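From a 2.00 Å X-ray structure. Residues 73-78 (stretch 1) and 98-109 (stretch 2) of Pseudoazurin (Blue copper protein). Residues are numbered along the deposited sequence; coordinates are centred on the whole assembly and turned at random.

Stretch 1 (73-78) PGVYMY
Stretch 2 (98-109) ANLEAVKGIKYP

Two hydrogen bonds from one carboxamide fix this contact. The backbone N of Val-75 donates to OD1 of Asn-99 at 2.6 Å, nearly linear at 173°, and ND2 of Asn-99 returns a bond to the carbonyl O of Val-75 at 3.2 Å and 159°. The side chain thus reads both polar backbone groups of one strand residue, much as a neighbouring strand would. Asn-99 (phi/psi -97/30) has its CA-to-CB bond sideways, but chi1 of 67° (p) and chi2 of -31° bring its end to the strand. It sits at the N-cap position, yet its side chain makes no capping bond.

Gly-74 makes room for this clamp. Its phi/psi of 140/-174 by itself calls for glycine, and its CA lies 3.3 Å from OD1 of Asn-99, where an ideal CB would clash.

The strand, 74-78, is extended and runs at 20° to helix 100-104, in the same N-to-C sense, with axes 8.4 Å apart at closest approach. CA atoms set the register: Gly-74 to Ala-98 at 5.3 Å, Met-77 to Val-103 at 7.2 Å. Strand alternation points Val-75 and Met-77 toward the helical stretch and Tyr-76 away.

Val-75 (t) places CG2 4.2 Å from CD2 of Leu-100 (t, chi2 m) and CG1 4.3 Å from CG2 of Val-103 (m). Two residues along, Met-77, m at all three chi angles, sets CG 3.8 Å from CB of Val-103 and CB 4.3 Å from CD1 of Ile-106 (p, chi2 t). Its CE reaches Tyr-108, 3.9 Å from CE1 and 3.4 Å from OH, approaching the ring obliquely. Tyr-108 (m, chi2 -78°) is anchored within its own stretch: its OH donates to O of Val-103 at 2.7 Å, tying the segment after the helix back to the helix.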

# COMPACT_ATOMS: atom_id res chain seq x y z
N PRO A 73 -8.59 -10.13 7.01
CA PRO A 73 -8.84 -9.89 5.59
C PRO A 73 -9.38 -8.48 5.31
O PRO A 73 -10.03 -7.88 6.18
CB PRO A 73 -9.89 -10.94 5.23
CG PRO A 73 -10.62 -11.18 6.50
CD PRO A 73 -9.61 -11.01 7.60
N GLY A 74 -9.10 -7.97 4.12
CA GLY A 74 -9.54 -6.63 3.71
C GLY A 74 -8.48 -5.90 2.92
O GLY A 74 -7.43 -6.46 2.58
N VAL A 75 -8.75 -4.63 2.62
CA VAL A 75 -7.82 -3.78 1.89
C VAL A 75 -7.03 -2.92 2.88
O VAL A 75 -7.61 -2.27 3.76
CB VAL A 75 -8.56 -2.85 0.91
CG1 VAL A 75 -7.56 -2.02 0.11
CG2 VAL A 75 -9.45 -3.67 -0.02
N TYR A 76 -5.71 -2.92 2.72
CA TYR A 76 -4.81 -2.11 3.52
C TYR A 76 -4.23 -1.00 2.64
O TYR A 76 -3.49 -1.29 1.70
CB TYR A 76 -3.68 -2.97 4.08
CG TYR A 76 -4.11 -4.00 5.11
CD1 TYR A 76 -4.83 -5.13 4.73
CD2 TYR A 76 -3.78 -3.85 6.45
CE1 TYR A 76 -5.22 -6.09 5.66
CE2 TYR A 76 -4.17 -4.80 7.39
CZ TYR A 76 -4.88 -5.91 6.99
OH TYR A 76 -5.26 -6.84 7.93
N MET A 77 -4.58 0.25 2.94
CA MET A 77 -4.05 1.40 2.21
C MET A 77 -2.90 2.02 2.99
O MET A 77 -3.08 2.46 4.13
CB MET A 77 -5.14 2.45 1.98
CG MET A 77 -6.35 1.94 1.20
SD MET A 77 -5.97 1.39 -0.47
CE MET A 77 -5.44 2.92 -1.24
N TYR A 78 -1.72 2.06 2.38
CA TYR A 78 -0.51 2.58 3.02
C TYR A 78 0.15 3.64 2.14
O TYR A 78 -0.17 3.78 0.96
CB TYR A 78 0.46 1.44 3.32
CG TYR A 78 1.05 0.77 2.10
CD1 TYR A 78 2.22 1.26 1.52
CD2 TYR A 78 0.45 -0.34 1.53
CE1 TYR A 78 2.77 0.66 0.40
CE2 TYR A 78 1.00 -0.96 0.40
CZ TYR A 78 2.16 -0.45 -0.15
OH TYR A 78 2.71 -1.04 -1.26
N ALA A 98 -13.39 -6.68 1.76
CA ALA A 98 -14.66 -6.41 2.43
C ALA A 98 -14.84 -4.93 2.78
O ALA A 98 -15.95 -4.40 2.72
CB ALA A 98 -14.78 -7.27 3.69
N ASN A 99 -13.74 -4.27 3.15
CA ASN A 99 -13.76 -2.86 3.55
C ASN A 99 -13.39 -1.90 2.42
O ASN A 99 -12.85 -0.82 2.67
CB ASN A 99 -12.83 -2.65 4.76
CG ASN A 99 -11.37 -2.86 4.41
OD1 ASN A 99 -11.03 -3.67 3.55
ND2 ASN A 99 -10.49 -2.13 5.09
N LEU A 100 -13.69 -2.28 1.18
CA LEU A 100 -13.32 -1.49 0.01
C LEU A 100 -14.05 -0.15 -0.02
O LEU A 100 -13.48 0.87 -0.40
CB LEU A 100 -13.59 -2.28 -1.28
CG LEU A 100 -13.13 -1.71 -2.62
CD1 LEU A 100 -14.09 -0.65 -3.14
CD2 LEU A 100 -11.71 -1.15 -2.53
N GLU A 101 -15.32 -0.16 0.38
CA GLU A 101 -16.13 1.06 0.43
C GLU A 101 -15.59 2.04 1.47
O GLU A 101 -15.56 3.25 1.24
CB GLU A 101 -17.59 0.71 0.75
CG GLU A 101 -18.57 1.88 0.61
CD GLU A 101 -20.00 1.51 0.96
OE1 GLU A 101 -20.27 0.32 1.25
OE2 GLU A 101 -20.86 2.41 0.96
N ALA A 102 -15.16 1.51 2.62
CA ALA A 102 -14.63 2.33 3.71
C ALA A 102 -13.31 3.00 3.34
O ALA A 102 -13.12 4.19 3.61
CB ALA A 102 -14.46 1.50 4.97
N VAL A 103 -12.41 2.25 2.71
CA VAL A 103 -11.09 2.78 2.33
C VAL A 103 -11.16 3.81 1.19
O VAL A 103 -10.25 4.62 1.04
CB VAL A 103 -10.11 1.65 1.94
CG1 VAL A 103 -9.88 0.71 3.12
CG2 VAL A 103 -10.60 0.89 0.71
N LYS A 104 -12.24 3.77 0.40
CA LYS A 104 -12.46 4.79 -0.64
C LYS A 104 -12.70 6.18 -0.05
O LYS A 104 -12.38 7.19 -0.69
CB LYS A 104 -13.64 4.40 -1.54
CG LYS A 104 -13.28 3.46 -2.68
CD LYS A 104 -14.50 3.11 -3.51
CE LYS A 104 -14.11 2.45 -4.82
NZ LYS A 104 -15.29 1.95 -5.58
N GLY A 105 -13.25 6.23 1.16
CA GLY A 105 -13.67 7.50 1.77
C GLY A 105 -12.66 8.20 2.67
O GLY A 105 -12.97 9.24 3.24
N ILE A 106 -11.45 7.65 2.79
CA ILE A 106 -10.43 8.25 3.65
C ILE A 106 -9.74 9.43 2.95
O ILE A 106 -10.01 9.71 1.78
CB ILE A 106 -9.38 7.21 4.15
CG1 ILE A 106 -8.43 6.79 3.02
CG2 ILE A 106 -10.07 6.00 4.75
CD1 ILE A 106 -7.41 5.74 3.45
N LYS A 107 -8.86 10.12 3.68
CA LYS A 107 -8.19 11.31 3.15
C LYS A 107 -7.03 10.94 2.23
O LYS A 107 -6.07 10.29 2.65
CB LYS A 107 -7.67 12.18 4.31
N TYR A 108 -7.13 11.36 0.97
CA TYR A 108 -6.06 11.18 -0.01
C TYR A 108 -5.55 12.55 -0.47
O TYR A 108 -6.13 13.15 -1.38
CB TYR A 108 -6.56 10.37 -1.21
CG TYR A 108 -6.89 8.93 -0.87
CD1 TYR A 108 -5.89 7.99 -0.72
CD2 TYR A 108 -8.21 8.52 -0.70
CE1 TYR A 108 -6.19 6.67 -0.41
CE2 TYR A 108 -8.52 7.21 -0.39
CZ TYR A 108 -7.50 6.28 -0.24
OH TYR A 108 -7.80 4.97 0.07
N PRO A 109 -4.48 13.05 0.16
CA PRO A 109 -3.98 14.39 -0.14
C PRO A 109 -3.15 14.46 -1.42
O PRO A 109 -2.39 13.55 -1.71
CB PRO A 109 -3.10 14.71 1.07
CG PRO A 109 -2.58 13.40 1.49
CD PRO A 109 -3.65 12.39 1.18